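Local coordinates for protein fructokinase (Vibrio cholerae serotype O1, PDB 5EYN) that phosphorylates fructose at the expense of ATP, as a fructokinase of the PfkB (ribokinase-like) carbohydrate kinase family, at residues A48-A53 and A264-V269; F171-R176 and D198-S203; F64-N69 and F124-D129. One frame throughout, in Å; residues are numbered along the deposited sequence.

Contact 1: A48-A53 and A264-V269. With ADP (adenosine-5'-diphosphate), chain E; BEF (beryllium trifluoride ion), chain D; FRU (beta-D-fructofuranose), chain B.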
loop_
_atom_site.group_PDB
_atom_site.type_symbol
_atom_site.label_atom_id
_atom_site.label_comp_id
_atom_site.label_asym_id
_atom_site.label_seq_id
_atom_site.Cartn_x
_atom_site.Cartn_y
_atom_site.Cartn_z
ATOM N N ALA A 48 -18.032 -1.762 0.776
ATOM C CA ALA A 48 -18.022 -1.368 2.191
ATOM C C ALA A 48 -18.729 -0.025 2.374
ATOM O O ALA A 48 -19.506 0.168 3.314
ATOM C CB ALA A 48 -16.597 -1.308 2.709
ATOM N N ASN A 49 -18.476 0.891 1.446
ATOM C CA ASN A 49 -19.122 2.196 1.453
ATOM C C ASN A 49 -20.619 2.036 1.362
ATOM O O ASN A 49 -21.376 2.684 2.095
ATOM C CB ASN A 49 -18.631 3.030 0.266
ATOM C CG ASN A 49 -17.154 3.355 0.330
ATOM O OD1 ASN A 49 -16.545 3.369 1.394
ATOM N ND2 ASN A 49 -16.581 3.650 -0.823
ATOM N N VAL A 50 -21.085 1.179 0.457
ATOM C CA VAL A 50 -22.514 0.942 0.324
ATOM C C VAL A 50 -23.105 0.357 1.611
ATOM O O VAL A 50 -24.192 0.758 2.064
ATOM C CB VAL A 50 -22.819 0.033 -0.880
ATOM C CG1 VAL A 50 -24.302 -0.250 -0.951
ATOM C CG2 VAL A 50 -22.359 0.695 -2.182
ATOM N N ALA A 51 -22.392 -0.601 2.192
ATOM C CA ALA A 51 -22.849 -1.232 3.421
ATOM C C ALA A 51 -23.050 -0.182 4.503
ATOM O O ALA A 51 -24.059 -0.178 5.200
ATOM C CB ALA A 51 -21.859 -2.283 3.894
ATOM N N VAL A 52 -22.075 0.704 4.663
ATOM C CA VAL A 52 -22.138 1.706 5.701
ATOM C C VAL A 52 -23.245 2.707 5.370
ATOM O O VAL A 52 -23.946 3.156 6.271
ATOM C CB VAL A 52 -20.776 2.378 5.875
ATOM C CG1 VAL A 52 -20.860 3.588 6.786
ATOM C CG2 VAL A 52 -19.777 1.380 6.454
ATOM N N ALA A 53 -23.416 3.058 4.096
ATOM C CA ALA A 53 -24.463 3.999 3.726
ATOM C C ALA A 53 -25.813 3.457 4.143
ATOM O O ALA A 53 -26.647 4.191 4.672
ATOM C CB ALA A 53 -24.463 4.252 2.255
ATOM N N ALA A 264 -19.111 9.100 -3.912
ATOM C CA ALA A 264 -20.451 9.671 -4.071
ATOM C C ALA A 264 -21.397 8.669 -4.738
ATOM O O ALA A 264 -22.572 8.544 -4.402
ATOM C CB ALA A 264 -20.407 10.951 -4.885
ATOM N N GLY A 265 -20.869 7.893 -5.667
ATOM C CA GLY A 265 -21.670 6.925 -6.400
ATOM C C GLY A 265 -22.111 5.806 -5.480
ATOM O O GLY A 265 -23.186 5.252 -5.667
ATOM N N ASP A 266 -21.283 5.469 -4.496
ATOM C CA ASP A 266 -21.613 4.400 -3.555
ATOM C C ASP A 266 -22.666 4.873 -2.561
ATOM O O ASP A 266 -23.538 4.109 -2.157
ATOM C CB ASP A 266 -20.377 3.919 -2.815
ATOM C CG ASP A 266 -19.290 3.442 -3.744
ATOM O OD1 ASP A 266 -19.633 2.888 -4.829
ATOM O OD2 ASP A 266 -18.107 3.620 -3.374
ATOM N N ALA A 267 -22.590 6.146 -2.175
ATOM C CA ALA A 267 -23.602 6.740 -1.304
ATOM C C ALA A 267 -24.959 6.698 -2.008
ATOM O O ALA A 267 -25.993 6.389 -1.422
ATOM C CB ALA A 267 -23.226 8.184 -0.992
ATOM N N PHE A 268 -24.936 7.040 -3.287
ATOM C CA PHE A 268 -26.106 6.953 -4.152
ATOM C C PHE A 268 -26.701 5.542 -4.120
ATOM O O PHE A 268 -27.883 5.363 -3.848
ATOM C CB PHE A 268 -25.699 7.353 -5.573
ATOM C CG PHE A 268 -26.827 7.319 -6.573
ATOM C CD1 PHE A 268 -27.497 8.483 -6.939
ATOM C CD2 PHE A 268 -27.224 6.127 -7.147
ATOM C CE1 PHE A 268 -28.528 8.444 -7.869
ATOM C CE2 PHE A 268 -28.273 6.083 -8.055
ATOM C CZ PHE A 268 -28.917 7.239 -8.424
ATOM N N VAL A 269 -25.867 4.539 -4.358
ATOM C CA VAL A 269 -26.349 3.170 -4.347
ATOM C C VAL A 269 -26.893 2.808 -2.978
ATOM O O VAL A 269 -27.914 2.125 -2.859
ATOM C CB VAL A 269 -25.226 2.197 -4.758
ATOM C CG1 VAL A 269 -25.626 0.748 -4.513
ATOM C CG2 VAL A 269 -24.880 2.432 -6.195
HETATM P PB ADP E . -18.634 8.879 -7.402
HETATM O O1B ADP E . -18.606 8.143 -6.088
HETATM O O2B ADP E . -18.170 7.979 -8.524
HETATM O O3B ADP E . -17.722 10.076 -7.299
HETATM P PA ADP E . -20.492 10.457 -8.750
HETATM O O1A ADP E . -19.540 11.598 -8.432
HETATM O O2A ADP E . -20.105 9.920 -10.109
HETATM O O3A ADP E . -20.128 9.358 -7.676
HETATM O "O5'" ADP E . -22.024 10.923 -8.825
HETATM C "C5'" ADP E . -23.048 10.105 -8.382
HETATM C "C4'" ADP E . -24.229 10.812 -7.759
HETATM O "O4'" ADP E . -23.790 11.678 -6.737
HETATM C "C3'" ADP E . -25.070 11.620 -8.683
HETATM O "O3'" ADP E . -26.014 10.827 -9.336
HETATM C "C2'" ADP E . -25.707 12.565 -7.747
HETATM O "O2'" ADP E . -26.739 12.003 -7.028
HETATM C "C1'" ADP E . -24.601 12.819 -6.803
HETATM N N9 ADP E . -23.771 13.938 -7.148
HETATM C C8 ADP E . -22.534 13.920 -7.678
HETATM N N7 ADP E . -22.083 15.156 -7.825
HETATM C C5 ADP E . -23.015 16.007 -7.394
HETATM C C6 ADP E . -23.119 17.384 -7.287
HETATM N N6 ADP E . -22.061 18.241 -7.718
HETATM N N1 ADP E . -24.232 17.914 -6.788
HETATM C C2 ADP E . -25.266 17.165 -6.362
HETATM N N3 ADP E . -25.206 15.816 -6.449
HETATM C C4 ADP E . -24.106 15.239 -6.952
HETATM BE BE BEF D . -17.751 6.688 -6.785
HETATM F F1 BEF D . -16.659 7.715 -6.424
HETATM F F2 BEF D . -18.360 5.968 -5.544
HETATM F F3 BEF D . -17.174 5.520 -7.558
HETATM C C1 FRU B . -12.481 0.795 -4.985
HETATM C C2 FRU B . -12.604 2.294 -4.743
HETATM C C3 FRU B . -12.206 2.804 -3.374
HETATM C C4 FRU B . -13.184 3.891 -3.070
HETATM C C5 FRU B . -14.376 3.450 -3.845
HETATM C C6 FRU B . -15.224 4.579 -4.376
HETATM O O1 FRU B . -13.390 0.080 -4.208
HETATM O O2 FRU B . -11.810 2.914 -5.709
HETATM O O3 FRU B . -10.865 3.188 -3.428
HETATM O O4 FRU B . -13.508 3.997 -1.725
HETATM O O5 FRU B . -13.943 2.634 -4.921
HETATM O O6 FRU B . -16.320 4.098 -5.115
#

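Contact 2: F171-R176 and D198-S203. With CA (calcium ion), chain C; FRU (beta-D-fructofuranose), chain B; BEF (beryllium trifluoride ion), chain D.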
loop_
_atom_site.group_PDB
_atom_site.type_symbol
_atom_site.label_atom_id
_atom_site.label_comp_id
_atom_site.label_asym_id
_atom_site.label_seq_id
_atom_site.Cartn_x
_atom_site.Cartn_y
_atom_site.Cartn_z
ATOM N N PHE A 171 -25.874 -4.488 -9.226
ATOM C CA PHE A 171 -24.524 -4.422 -9.753
ATOM C C PHE A 171 -24.194 -2.992 -10.144
ATOM O O PHE A 171 -24.982 -2.324 -10.819
ATOM C CB PHE A 171 -24.412 -5.366 -10.963
ATOM C CG PHE A 171 -23.036 -5.443 -11.578
ATOM C CD1 PHE A 171 -21.935 -5.759 -10.815
ATOM C CD2 PHE A 171 -22.854 -5.220 -12.932
ATOM C CE1 PHE A 171 -20.684 -5.826 -11.371
ATOM C CE2 PHE A 171 -21.608 -5.312 -13.495
ATOM C CZ PHE A 171 -20.522 -5.595 -12.709
ATOM N N ASP A 172 -23.044 -2.518 -9.677
ATOM C CA ASP A 172 -22.509 -1.213 -10.053
ATOM C C ASP A 172 -21.113 -1.498 -10.578
ATOM O O ASP A 172 -20.220 -1.795 -9.802
ATOM C CB ASP A 172 -22.449 -0.296 -8.826
ATOM C CG ASP A 172 -21.779 1.029 -9.085
ATOM O OD1 ASP A 172 -21.272 1.257 -10.192
ATOM O OD2 ASP A 172 -21.747 1.827 -8.131
ATOM N N PRO A 173 -20.942 -1.471 -11.904
ATOM C CA PRO A 173 -19.617 -1.817 -12.428
ATOM C C PRO A 173 -18.479 -1.106 -11.679
ATOM O O PRO A 173 -17.524 -1.762 -11.285
ATOM C CB PRO A 173 -19.732 -1.437 -13.902
ATOM C CG PRO A 173 -21.179 -1.769 -14.228
ATOM C CD PRO A 173 -21.955 -1.380 -12.974
ATOM N N ASN A 174 -18.567 0.194 -11.462
ATOM C CA ASN A 174 -17.571 0.865 -10.644
ATOM C C ASN A 174 -16.173 0.502 -11.142
ATOM O O ASN A 174 -15.332 -0.042 -10.423
ATOM C CB ASN A 174 -17.738 0.472 -9.174
ATOM C CG ASN A 174 -17.828 1.647 -8.269
ATOM O OD1 ASN A 174 -17.452 2.767 -8.633
ATOM N ND2 ASN A 174 -18.385 1.418 -7.094
ATOM N N LEU A 175 -15.938 0.814 -12.400
ATOM C CA LEU A 175 -14.771 0.305 -13.084
ATOM C C LEU A 175 -13.471 0.849 -12.561
ATOM O O LEU A 175 -13.318 2.055 -12.387
ATOM C CB LEU A 175 -14.860 0.599 -14.572
ATOM C CG LEU A 175 -16.088 0.038 -15.276
ATOM C CD1 LEU A 175 -16.053 0.434 -16.755
ATOM C CD2 LEU A 175 -16.200 -1.478 -15.097
ATOM N N ARG A 176 -12.530 -0.057 -12.322
ATOM C CA ARG A 176 -11.173 0.268 -11.924
ATOM C C ARG A 176 -10.252 -0.671 -12.702
ATOM O O ARG A 176 -9.857 -1.738 -12.216
ATOM C CB ARG A 176 -10.994 0.085 -10.413
ATOM C CG ARG A 176 -12.026 0.817 -9.542
ATOM C CD ARG A 176 -11.836 2.325 -9.509
ATOM N NE ARG A 176 -12.747 2.869 -8.517
ATOM C CZ ARG A 176 -13.993 3.246 -8.756
ATOM N NH1 ARG A 176 -14.501 3.244 -9.971
ATOM N NH2 ARG A 176 -14.742 3.670 -7.752
ATOM N N ASP A 198 -30.741 -7.531 -11.297
ATOM C CA ASP A 198 -32.035 -6.867 -11.274
ATOM C C ASP A 198 -31.922 -5.357 -11.388
ATOM O O ASP A 198 -32.783 -4.707 -11.983
ATOM C CB ASP A 198 -32.747 -7.219 -9.974
ATOM C CG ASP A 198 -33.069 -8.677 -9.882
ATOM O OD1 ASP A 198 -34.061 -9.083 -10.532
ATOM O OD2 ASP A 198 -32.352 -9.409 -9.169
ATOM N N VAL A 199 -30.863 -4.815 -10.792
ATOM C CA VAL A 199 -30.602 -3.384 -10.795
ATOM C C VAL A 199 -29.165 -3.160 -11.225
ATOM O O VAL A 199 -28.259 -3.809 -10.694
ATOM C CB VAL A 199 -30.774 -2.807 -9.379
ATOM C CG1 VAL A 199 -30.450 -1.313 -9.330
ATOM C CG2 VAL A 199 -32.182 -3.034 -8.866
ATOM N N VAL A 200 -28.947 -2.262 -12.183
ATOM C CA VAL A 200 -27.592 -1.911 -12.572
ATOM C C VAL A 200 -27.491 -0.393 -12.550
ATOM O O VAL A 200 -28.364 0.301 -13.085
ATOM C CB VAL A 200 -27.231 -2.439 -13.973
ATOM C CG1 VAL A 200 -25.788 -2.093 -14.309
ATOM C CG2 VAL A 200 -27.473 -3.927 -14.052
ATOM N N LYS A 201 -26.435 0.102 -11.913
ATOM C CA LYS A 201 -26.132 1.526 -11.854
ATOM C C LYS A 201 -24.823 1.751 -12.592
ATOM O O LYS A 201 -23.830 1.074 -12.313
ATOM C CB LYS A 201 -26.022 1.985 -10.403
ATOM C CG LYS A 201 -25.695 3.475 -10.231
ATOM C CD LYS A 201 -24.188 3.760 -10.349
ATOM C CE LYS A 201 -23.734 5.012 -9.657
ATOM N NZ LYS A 201 -22.269 5.017 -9.468
ATOM N N PHE A 202 -24.863 2.680 -13.542
ATOM C CA PHE A 202 -23.697 3.096 -14.305
ATOM C C PHE A 202 -23.506 4.579 -14.083
ATOM O O PHE A 202 -24.483 5.300 -13.971
ATOM C CB PHE A 202 -23.927 2.977 -15.818
ATOM C CG PHE A 202 -24.273 1.603 -16.334
ATOM C CD1 PHE A 202 -23.280 0.723 -16.717
ATOM C CD2 PHE A 202 -25.587 1.254 -16.544
ATOM C CE1 PHE A 202 -23.591 -0.508 -17.258
ATOM C CE2 PHE A 202 -25.906 0.021 -17.097
ATOM C CZ PHE A 202 -24.904 -0.862 -17.444
ATOM N N SER A 203 -22.273 5.063 -14.121
ATOM C CA SER A 203 -22.081 6.456 -14.453
ATOM C C SER A 203 -22.267 6.576 -15.960
ATOM O O SER A 203 -22.180 5.587 -16.699
ATOM C CB SER A 203 -20.692 6.946 -14.071
ATOM O OG SER A 203 -19.749 6.428 -14.983
HETATM CA CA CA C . -18.600 4.742 -9.027
HETATM C C1 FRU B . -12.481 0.795 -4.985
HETATM C C2 FRU B . -12.604 2.294 -4.743
HETATM C C3 FRU B . -12.206 2.804 -3.374
HETATM C C4 FRU B . -13.184 3.891 -3.070
HETATM C C5 FRU B . -14.376 3.450 -3.845
HETATM C C6 FRU B . -15.224 4.579 -4.376
HETATM O O1 FRU B . -13.390 0.080 -4.208
HETATM O O2 FRU B . -11.810 2.914 -5.709
HETATM O O3 FRU B . -10.865 3.188 -3.428
HETATM O O4 FRU B . -13.508 3.997 -1.725
HETATM O O5 FRU B . -13.943 2.634 -4.921
HETATM O O6 FRU B . -16.320 4.098 -5.115
HETATM BE BE BEF D . -17.751 6.688 -6.785
HETATM F F1 BEF D . -16.659 7.715 -6.424
HETATM F F2 BEF D . -18.360 5.968 -5.544
HETATM F F3 BEF D . -17.174 5.520 -7.558
HETATM O O HOH W 1 -20.277 4.046 -7.506
HETATM O O HOH W 2 -20.181 3.667 -10.667
HETATM O O HOH W 3 -17.024 4.691 -10.876
HETATM O O HOH W 4 -19.476 6.981 -9.354
#

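Contact 3: F64-N69 and F124-D129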
loop_
_atom_site.group_PDB
_atom_site.type_symbol
_atom_site.label_atom_id
_atom_site.label_comp_id
_atom_site.label_asym_id
_atom_site.label_seq_id
_atom_site.Cartn_x
_atom_site.Cartn_y
_atom_site.Cartn_z
ATOM N N PHE A 64 -19.737 -9.651 3.302
ATOM C CA PHE A 64 -18.891 -10.833 3.257
ATOM C C PHE A 64 -17.768 -10.633 2.273
ATOM O O PHE A 64 -17.952 -10.077 1.191
ATOM C CB PHE A 64 -19.671 -12.142 2.985
ATOM C CG PHE A 64 -20.239 -12.302 1.587
ATOM C CD1 PHE A 64 -19.542 -13.016 0.611
ATOM C CD2 PHE A 64 -21.503 -11.831 1.271
ATOM C CE1 PHE A 64 -20.092 -13.224 -0.658
ATOM C CE2 PHE A 64 -22.049 -12.032 -0.001
ATOM C CZ PHE A 64 -21.337 -12.737 -0.959
ATOM N N GLY A 65 -16.583 -11.069 2.670
ATOM C CA GLY A 65 -15.411 -10.870 1.847
ATOM C C GLY A 65 -14.149 -11.118 2.642
ATOM O O GLY A 65 -14.198 -11.592 3.781
ATOM N N ARG A 66 -13.015 -10.825 2.019
ATOM C CA ARG A 66 -11.718 -10.971 2.663
ATOM C C ARG A 66 -10.960 -9.666 2.678
ATOM O O ARG A 66 -10.895 -8.955 1.676
ATOM C CB ARG A 66 -10.835 -11.978 1.939
ATOM C CG ARG A 66 -11.343 -13.384 1.990
ATOM C CD ARG A 66 -10.364 -14.383 1.421
ATOM N NE ARG A 66 -10.945 -15.708 1.545
ATOM C CZ ARG A 66 -10.331 -16.780 2.026
ATOM N NH1 ARG A 66 -9.067 -16.725 2.435
ATOM N NH2 ARG A 66 -10.988 -17.929 2.085
ATOM N N VAL A 67 -10.380 -9.372 3.831
ATOM C CA VAL A 67 -9.316 -8.385 3.935
ATOM C C VAL A 67 -8.052 -9.081 4.413
ATOM O O VAL A 67 -8.045 -10.289 4.625
ATOM C CB VAL A 67 -9.681 -7.250 4.903
ATOM C CG1 VAL A 67 -10.791 -6.388 4.310
ATOM C CG2 VAL A 67 -10.057 -7.801 6.279
ATOM N N GLY A 68 -6.968 -8.333 4.546
ATOM C CA GLY A 68 -5.736 -8.921 5.010
ATOM C C GLY A 68 -5.621 -8.922 6.516
ATOM O O GLY A 68 -6.268 -8.128 7.197
ATOM N N ASN A 69 -4.793 -9.828 7.021
ATOM C CA ASN A 69 -4.423 -9.860 8.423
ATOM C C ASN A 69 -3.337 -8.827 8.647
ATOM O O ASN A 69 -2.150 -9.151 8.735
ATOM C CB ASN A 69 -3.928 -11.252 8.797
ATOM C CG ASN A 69 -3.700 -11.407 10.278
ATOM O OD1 ASN A 69 -4.023 -10.519 11.065
ATOM N ND2 ASN A 69 -3.140 -12.545 10.671
ATOM N N PHE A 124 -9.141 -13.023 -3.402
ATOM C CA PHE A 124 -9.036 -14.435 -3.060
ATOM C C PHE A 124 -10.279 -14.995 -2.376
ATOM O O PHE A 124 -10.237 -16.065 -1.778
ATOM C CB PHE A 124 -7.764 -14.658 -2.247
ATOM C CG PHE A 124 -6.537 -14.357 -3.041
ATOM C CD1 PHE A 124 -5.994 -13.087 -3.059
ATOM C CD2 PHE A 124 -5.966 -15.334 -3.840
ATOM C CE1 PHE A 124 -4.895 -12.807 -3.825
ATOM C CE2 PHE A 124 -4.870 -15.058 -4.605
ATOM C CZ PHE A 124 -4.322 -13.798 -4.597
ATOM N N LEU A 125 -11.390 -14.282 -2.513
ATOM C CA LEU A 125 -12.691 -14.789 -2.093
ATOM C C LEU A 125 -12.907 -16.206 -2.628
ATOM O O LEU A 125 -12.782 -16.450 -3.829
ATOM C CB LEU A 125 -13.805 -13.869 -2.591
ATOM C CG LEU A 125 -15.202 -14.217 -2.095
ATOM C CD1 LEU A 125 -15.398 -13.701 -0.690
ATOM C CD2 LEU A 125 -16.262 -13.647 -3.014
ATOM N N GLN A 126 -13.260 -17.122 -1.733
ATOM C CA GLN A 126 -13.519 -18.518 -2.082
ATOM C C GLN A 126 -15.009 -18.840 -2.025
ATOM O O GLN A 126 -15.798 -18.122 -1.409
ATOM C CB GLN A 126 -12.788 -19.451 -1.119
ATOM C CG GLN A 126 -11.283 -19.272 -1.120
ATOM C CD GLN A 126 -10.582 -20.176 -0.130
ATOM O OE1 GLN A 126 -11.213 -20.991 0.542
ATOM N NE2 GLN A 126 -9.271 -20.028 -0.027
ATOM N N LEU A 127 -15.391 -19.956 -2.633
ATOM C CA LEU A 127 -16.784 -20.377 -2.606
ATOM C C LEU A 127 -17.279 -20.559 -1.178
ATOM O O LEU A 127 -18.426 -20.239 -0.865
ATOM C CB LEU A 127 -16.975 -21.662 -3.392
ATOM C CG LEU A 127 -16.813 -21.520 -4.899
ATOM C CD1 LEU A 127 -16.810 -22.900 -5.538
ATOM C CD2 LEU A 127 -17.929 -20.652 -5.466
ATOM N N SER A 128 -16.415 -21.044 -0.296
ATOM C CA SER A 128 -16.832 -21.294 1.079
ATOM C C SER A 128 -16.998 -20.014 1.895
ATOM O O SER A 128 -17.485 -20.070 3.020
ATOM C CB SER A 128 -15.837 -22.225 1.773
ATOM O OG SER A 128 -14.544 -21.650 1.815
ATOM N N ASP A 129 -16.600 -18.867 1.341
ATOM C CA ASP A 129 -16.800 -17.598 2.030
ATOM C C ASP A 129 -18.222 -17.074 1.871
ATOM O O ASP A 129 -18.617 -16.138 2.548
ATOM C CB ASP A 129 -15.848 -16.532 1.488
ATOM C CG ASP A 129 -14.386 -16.840 1.754
ATOM O OD1 ASP A 129 -13.553 -16.313 0.994
ATOM O OD2 ASP A 129 -14.060 -17.566 2.720
#

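Contact 1: A48-A53 and A264-V269
Asp266, in the first turn of helix 264-278, meets Asn49 and Val50 of helix 46-56 where segments 48-53 and 264-269 run at 45° to each other. The crossing lies in the active site of this PfkB-type kinase, and Asp266 ends the Gly-Ala-Gly-Asp sequence of the family signature. Its CB touches both the CB of Asn49, 3.7 Å away, and the CG2 methyl of Val50. The first torsion sets CG anti to the carbonyl carbon and beside the backbone N (chi1 -57°), which carries the carboxylate to the same side as its own N-H. That N-H is hydrogen-bonded to F2 of the beryllium trifluoride, with 3.1 Å between Asp266 N and F2. At the tip the two oxygens part. OD1 accepts from the amide nitrogen of Asn174, while OD2 faces helix 46-56 and the sugar. Asn49 ND2 reaches OD2 on its anti side at 3.0 Å, with an almost straight bond (177°) that lies in the amide plane of Asn49. The same ND2 also gives a hydrogen bond to fructose O4, 3.2 Å away. Fructose O6 comes within 2.5 Å of Asp266 OD2, and Asp30, Asp26, Gly45 and Ala46 hold the sugar as well. Behind the polar tip the contact turns apolar: Val50 CG1 meets Val269 CG1 at 3.9 Å, and both valines reach His140 of strand 138-142. Phe268 points away from helix 46-56 and brings its ring edge to O2' of the ADP. OD2 thus touches the very hydroxyl, O6, that faces the phosphate mimic. This placement is consistent with Asp266 assisting attack by O6, as the equivalent aspartate does in ribokinase relatives.

Contact 2: F171-R176 and D198-S203
Phe171 and Val200 form a parallel bridge between neighbouring strands of the central sheet, the two strands of a beta-alpha-beta unit whose helix is 186-194. The tight part lies here: Phe171 N bonds to Val199 O at 2.9 Å, and Lys201 N bonds back to Phe171 O at 3.0 Å. On the face carrying the Phe171 and Val200 side chains, the Phe171 ring packs against Val190, Ala193 and Val194 of the helix, and Pro173 CD touches Val200 CG1. Pro173 CG comes up obliquely to the Phe202 ring.

Toward the calcium the contact becomes looser and wet, beginning with Asp172 and Lys201, whose side chains run alongside each other. Asp172 OD2 and Lys201 NZ stand 3.5 Å apart, a weak salt bridge. Two waters supplement it: one lies at OD2, the other donates to OD1, and each accepts from Lys201 NZ. Both also bind the calcium ion, so Asp172 and Lys201 act as its second shell. Asn174 OD1 binds the metal at 2.3 Å, alongside two further waters, and beryllium trifluoride F3 also lies against the ion. The loop carries on to Arg176, whose NH1 bonds to Leu175 O and whose NH2 reaches both beryllium trifluoride F3 and fructose O5. Its NE gives a nearly straight bond (172°) to fructose O2, 3.0 Å away.

Contact 3: F64-N69 and F124-D129
Arg66 grips Asp129 side-on, a two-nitrogen salt bridge that ties the loop 124-129 to strand 61-68 of the large, mostly parallel sheet of the ribokinase-like fold. The stronger arm is Arg66 NE to Asp129 OD1, 2.7 Å long and close to straight (167°), in the guanidinium plane and on the syn side of the oxygen. The second runs from Arg66 NH2 to the syn lone pair of Asp129 OD2 at 3.2 Å and is tilted from the guanidinium plane, the two flat groups being turned 44° against each other. OD1 also takes the backbone N-H of Gln126, with 2.9 Å between Gln126 N and Asp129 OD1, and this donor comes from above the carboxylate plane. Asp129 thus fastens its own short 3-10 turn while holding the arginine. The remaining nitrogen, Arg66 NH1, pairs with Asp93 of the neighbouring strand 86-93, so the guanidinium spans two acidic partners.

Outward from this charge cluster, the carbonyl O of Phe124 lies over one face of the guanidinium. The extended Gln126 side chain crosses the group obliquely, with 3.2 Å from its CD to Arg66 NH2. Beyond the salt bridge, packing takes over. Leu125 CD1 rests 3.8 Å from Gly65 CA, and the leucine also touches Ser151 and Thr155 of helix 151-165. With CG between the backbone N and the carbonyl carbon (chi1 70°), the Phe64 ring is brought to Leu125 and the end of the turn, where its CD1 stands 3.8 Å from Asp129 O.

Contacts 1 and 2 both line the catalytic pocket, with centres 12 Å apart, and both reach fructose and beryllium trifluoride. They meet directly: Asp266 OD1 of contact 1 and Asn174 ND2 of contact 2 are 3.0 Å apart, a probable hydrogen bond that couples the aspartate at the sugar to the calcium ligand. A second touch, Gly265 CA to Lys201 NZ at 3.7 Å, joins the start of helix 264-278 to strand 199-203. Contact 3 stands apart, its centre about 20 Å from that of contact 1 and 21 Å from that of contact 2. It shares the large sheet with contact 2, and strand 61-68 follows helix 46-56 in the chain.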